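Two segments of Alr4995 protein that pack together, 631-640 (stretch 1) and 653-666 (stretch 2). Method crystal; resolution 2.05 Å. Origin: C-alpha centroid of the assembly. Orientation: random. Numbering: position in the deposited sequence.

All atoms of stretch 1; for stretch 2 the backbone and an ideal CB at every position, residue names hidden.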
# COMPACT_ATOMS: atom_id res chain seq x y z
N LEU B 631 13.16 14.49 -15.69
CA LEU B 631 11.94 13.69 -15.66
C LEU B 631 12.27 12.28 -15.15
O LEU B 631 12.95 11.51 -15.82
CB LEU B 631 11.33 13.64 -17.06
CG LEU B 631 9.85 13.34 -17.20
CD1 LEU B 631 9.04 14.35 -16.41
CD2 LEU B 631 9.47 13.41 -18.69
N MSE B 632 11.79 11.95 -13.96
CA MSE B 632 12.16 10.68 -13.36
C MSE B 632 10.99 9.70 -13.45
O MSE B 632 10.01 9.78 -12.71
CB MSE B 632 12.62 10.88 -11.92
CG MSE B 632 14.03 11.46 -11.80
SE MSE B 632 14.38 12.32 -10.07
CE MSE B 632 13.01 13.70 -10.11
N LEU B 633 11.11 8.77 -14.39
CA LEU B 633 9.99 7.90 -14.73
C LEU B 633 10.21 6.51 -14.13
O LEU B 633 10.85 5.63 -14.73
CB LEU B 633 9.82 7.83 -16.25
CG LEU B 633 9.63 9.18 -16.97
CD1 LEU B 633 9.76 8.99 -18.49
CD2 LEU B 633 8.29 9.83 -16.62
N SER B 634 9.63 6.35 -12.93
CA SER B 634 9.79 5.20 -12.03
C SER B 634 11.09 4.43 -12.21
O SER B 634 11.09 3.30 -12.67
CB SER B 634 8.59 4.24 -12.15
OG SER B 634 8.46 3.72 -13.45
N SER B 635 12.20 5.06 -11.82
CA SER B 635 13.51 4.43 -11.96
C SER B 635 14.28 4.32 -10.65
O SER B 635 15.49 4.09 -10.66
CB SER B 635 14.35 5.18 -13.01
OG SER B 635 14.24 6.58 -12.82
N MSE B 636 13.58 4.50 -9.53
CA MSE B 636 14.09 4.11 -8.20
C MSE B 636 15.52 4.57 -7.85
O MSE B 636 15.76 5.72 -7.46
CB MSE B 636 14.05 2.58 -8.05
CG MSE B 636 12.65 1.93 -8.14
SE MSE B 636 11.57 2.09 -6.50
CE MSE B 636 11.06 0.22 -6.24
N LEU B 637 16.46 3.64 -8.01
CA LEU B 637 17.86 3.85 -7.63
C LEU B 637 18.55 4.88 -8.50
O LEU B 637 19.42 5.61 -8.05
CB LEU B 637 18.64 2.53 -7.70
CG LEU B 637 19.81 2.43 -6.72
CD1 LEU B 637 19.28 2.72 -5.32
CD2 LEU B 637 20.53 1.07 -6.75
N HIS B 638 18.17 4.93 -9.78
CA HIS B 638 18.80 5.87 -10.68
C HIS B 638 18.31 7.28 -10.39
O HIS B 638 19.07 8.24 -10.52
CB HIS B 638 18.54 5.48 -12.13
CG HIS B 638 19.05 4.12 -12.47
ND1 HIS B 638 20.33 3.91 -12.95
CD2 HIS B 638 18.50 2.90 -12.32
CE1 HIS B 638 20.53 2.62 -13.11
NE2 HIS B 638 19.43 1.98 -12.74
N SER B 639 17.06 7.39 -9.98
CA SER B 639 16.49 8.70 -9.67
C SER B 639 17.16 9.31 -8.43
O SER B 639 17.39 10.53 -8.38
CB SER B 639 14.98 8.58 -9.48
OG SER B 639 14.36 8.25 -10.71
N ILE B 640 17.48 8.47 -7.45
CA ILE B 640 18.12 8.95 -6.22
C ILE B 640 19.53 9.40 -6.53
O ILE B 640 19.97 10.46 -6.07
CB ILE B 640 18.14 7.88 -5.11
CG1 ILE B 640 16.72 7.57 -4.64
CG2 ILE B 640 18.98 8.35 -3.92
CD1 ILE B 640 16.65 6.40 -3.65
N UNK B 653 10.75 16.26 -11.74
CA UNK B 653 9.45 15.63 -11.84
C UNK B 653 9.61 14.14 -11.59
O UNK B 653 10.33 13.45 -12.30
CB UNK B 653 8.81 15.89 -13.20
N UNK B 654 8.95 13.65 -10.55
CA UNK B 654 9.14 12.29 -10.09
C UNK B 654 7.85 11.49 -10.16
O UNK B 654 6.89 11.78 -9.46
CB UNK B 654 9.68 12.29 -8.66
N UNK B 655 7.83 10.47 -11.02
CA UNK B 655 6.65 9.64 -11.17
C UNK B 655 6.97 8.21 -10.79
O UNK B 655 7.94 7.63 -11.27
CB UNK B 655 6.11 9.71 -12.60
N UNK B 656 6.15 7.65 -9.90
CA UNK B 656 6.34 6.27 -9.46
C UNK B 656 5.07 5.79 -8.79
O UNK B 656 4.36 6.59 -8.19
CB UNK B 656 7.53 6.15 -8.51
N UNK B 657 4.77 4.50 -8.91
CA UNK B 657 3.56 3.95 -8.29
C UNK B 657 3.81 3.73 -6.80
O UNK B 657 2.87 3.63 -6.01
CB UNK B 657 3.14 2.64 -8.97
N UNK B 658 5.09 3.66 -6.44
CA UNK B 658 5.50 3.55 -5.05
C UNK B 658 5.68 4.93 -4.41
O UNK B 658 6.67 5.62 -4.69
CB UNK B 658 6.80 2.75 -4.95
N UNK B 659 4.74 5.33 -3.53
CA UNK B 659 4.83 6.65 -2.89
C UNK B 659 6.06 6.85 -1.99
O UNK B 659 6.26 7.96 -1.51
CB UNK B 659 3.57 6.89 -2.06
N UNK B 660 6.88 5.82 -1.80
CA UNK B 660 8.06 5.94 -0.93
C UNK B 660 9.26 6.60 -1.62
O UNK B 660 10.03 7.31 -0.97
CB UNK B 660 8.47 4.55 -0.43
N UNK B 661 9.43 6.35 -2.91
CA UNK B 661 10.54 6.97 -3.64
C UNK B 661 10.14 8.39 -4.07
O UNK B 661 10.97 9.31 -4.08
CB UNK B 661 10.93 6.13 -4.86
N UNK B 662 8.86 8.57 -4.38
CA UNK B 662 8.32 9.88 -4.73
C UNK B 662 8.50 10.82 -3.56
O UNK B 662 8.99 11.94 -3.73
CB UNK B 662 6.84 9.79 -5.12
N UNK B 663 8.15 10.36 -2.36
CA UNK B 663 8.26 11.21 -1.17
C UNK B 663 9.72 11.56 -0.86
O UNK B 663 10.00 12.65 -0.38
CB UNK B 663 7.62 10.51 0.03
N UNK B 664 10.65 10.65 -1.15
CA UNK B 664 12.07 10.94 -0.98
C UNK B 664 12.46 12.07 -1.92
O UNK B 664 12.81 13.16 -1.47
CB UNK B 664 12.92 9.70 -1.24
N UNK B 665 12.40 11.81 -3.23
CA UNK B 665 12.88 12.77 -4.22
C UNK B 665 12.18 14.13 -4.21
O UNK B 665 12.68 15.10 -4.78
CB UNK B 665 12.74 12.16 -5.61
N UNK B 666 11.03 14.23 -3.53
CA UNK B 666 10.28 15.48 -3.53
C UNK B 666 10.67 16.43 -2.39
O UNK B 666 9.94 17.38 -2.11
CB UNK B 666 8.78 15.17 -3.45

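Position 653 lies in a strand that runs parallel to 631-633, and its backbone O accepts a hydrogen bond from Met632 N at 2.7 Å. Its CB lies on the sheet face that carries Leu631 and Leu633, 3.6 Å from Leu631 CD1. An apolar side chain suits such a neighbour, and a beta-branched one suits the extended backbone. The residue is Val653, whose CB makes that contact with Leu631.

At 654 the CB turns to the other face, that of Met632, a selenomethionine, and lies 3.9 Å from Met632 CE. Ala, Cys, Ser or Val could all be imagined beside this methyl group. Cys654 is found, and its CB packs on Met632 CE.

Position 655 returns to the face of Leu631 and Leu633. Its backbone is bonded at both ends: its N donates to Met632 O at 2.8 Å, and its O accepts from Ser634 N at 2.7 Å. With CB 4.6 Å from Leu633 CD2, Val, Ile or Leu would be reasonable. Val655 fills the place, its CG2 4.4 Å from Leu633 CD2.

At 656 CA-to-CB points sideways, with CB 4.2 Å from Ser634 CB, close to the loop that leaves the first strand. The polar serines there and the turn that follows 656 make Ser, Asn or Asp plausible. Asp656 has its carboxylate nearer to stretch 1 than its CB direction suggests: OD1 lies 3.6 Å from Ser634 CB and OD2 3.9 Å from Met636 SE. OD1 also accepts weak bonds from the backbone N of 657 (2.8 Å) and of 658 (3.4 Å); OD2 has no partner.

At 657 CA-to-CB points sideways and meets nothing of stretch 1, so the choice is wide; Ile657 carries the end of its chain away.

Position 658 stands just before a helix, where Ser, Thr, Asp or Asn can accept from a free backbone N-H. Its CA-to-CB points toward stretch 1, with CB 5.1 Å from Met636 SE. In Asn658, OD1 accepts from the backbone N of 660 at 2.9 Å, a capping bond, while ND2 lies 4.3 Å from Met636 CE.

Positions 659 and 660 are out of reach. The first helical turn tolerates proline, and Pro659 and Ala660 occupy it.

At 661 CB points toward stretch 1, 4.4 Å from Met636 SE, a setting for an apolar group such as Val, Ile, Leu or Met. Val661 sets CG2 3.9 Å from Met636 SE.

Positions 662 and 663 lie out of reach, so stretch 1 sets no limit and many helical residues would suit; they hold Val662 and Thr663.

Position 664 points toward stretch 1 but has nothing within 5.5 Å of CB, so a long chain is needed to make contact. Lys664 extends its NZ to 4.0 Å from Ile640 CG2.

At 665 CB points toward stretch 1, 4.8 Å from Met632 SE, with the helix of Ser639 and Ile640 nearby; Leu, Ile or Met would serve. Leu665 wedges between them: CD2 is 4.1 Å from Met632 SE and 3.9 Å from Ile640 CA, while CD1 is 3.6 Å from Ser639 CB.

Position 666 points away, just past the helix, where a small polar residue suits; Ser666 OG donates to Val662 O at 2.8 Å.

Stretch 2, residues 653-666: VCVDINPAVVTKLS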
# COMPACT_ATOMS: atom_id res chain seq x y z
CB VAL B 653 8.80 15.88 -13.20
CG1 VAL B 653 7.40 15.29 -13.23
CG2 VAL B 653 8.75 17.38 -13.49
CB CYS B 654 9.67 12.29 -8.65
SG CYS B 654 10.24 10.66 -8.10
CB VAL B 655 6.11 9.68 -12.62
CG1 VAL B 655 4.75 9.02 -12.69
CG2 VAL B 655 6.03 11.13 -13.11
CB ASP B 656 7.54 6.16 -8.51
CG ASP B 656 8.23 4.79 -8.58
OD1 ASP B 656 7.51 3.77 -8.76
OD2 ASP B 656 9.48 4.74 -8.46
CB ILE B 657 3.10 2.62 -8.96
CG1 ILE B 657 1.63 2.34 -8.65
CG2 ILE B 657 3.97 1.44 -8.50
CD1 ILE B 657 0.70 3.50 -8.93
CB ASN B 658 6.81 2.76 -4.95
CG ASN B 658 7.18 2.41 -3.51
OD1 ASN B 658 6.68 3.02 -2.56
ND2 ASN B 658 8.05 1.42 -3.35
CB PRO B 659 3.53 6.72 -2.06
CG PRO B 659 3.07 5.32 -1.92
CD PRO B 659 3.52 4.60 -3.15
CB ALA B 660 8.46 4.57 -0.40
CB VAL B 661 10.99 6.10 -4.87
CG1 VAL B 661 11.12 6.93 -6.14
CG2 VAL B 661 12.30 5.36 -4.57
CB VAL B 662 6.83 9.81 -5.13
CG1 VAL B 662 6.24 11.21 -5.25
CG2 VAL B 662 6.67 9.07 -6.45
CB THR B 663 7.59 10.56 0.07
OG1 THR B 663 7.37 11.57 1.06
CG2 THR B 663 8.45 9.46 0.68
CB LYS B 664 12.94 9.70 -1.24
CG LYS B 664 14.47 9.94 -1.28
CD LYS B 664 14.99 11.07 -0.37
CE LYS B 664 16.42 10.83 0.13
NZ LYS B 664 17.42 10.54 -0.96
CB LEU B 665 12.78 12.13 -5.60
CG LEU B 665 13.75 10.95 -5.68
CD1 LEU B 665 13.25 9.81 -6.56
CD2 LEU B 665 15.14 11.41 -6.13
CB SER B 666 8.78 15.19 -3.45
OG SER B 666 8.34 14.51 -4.62
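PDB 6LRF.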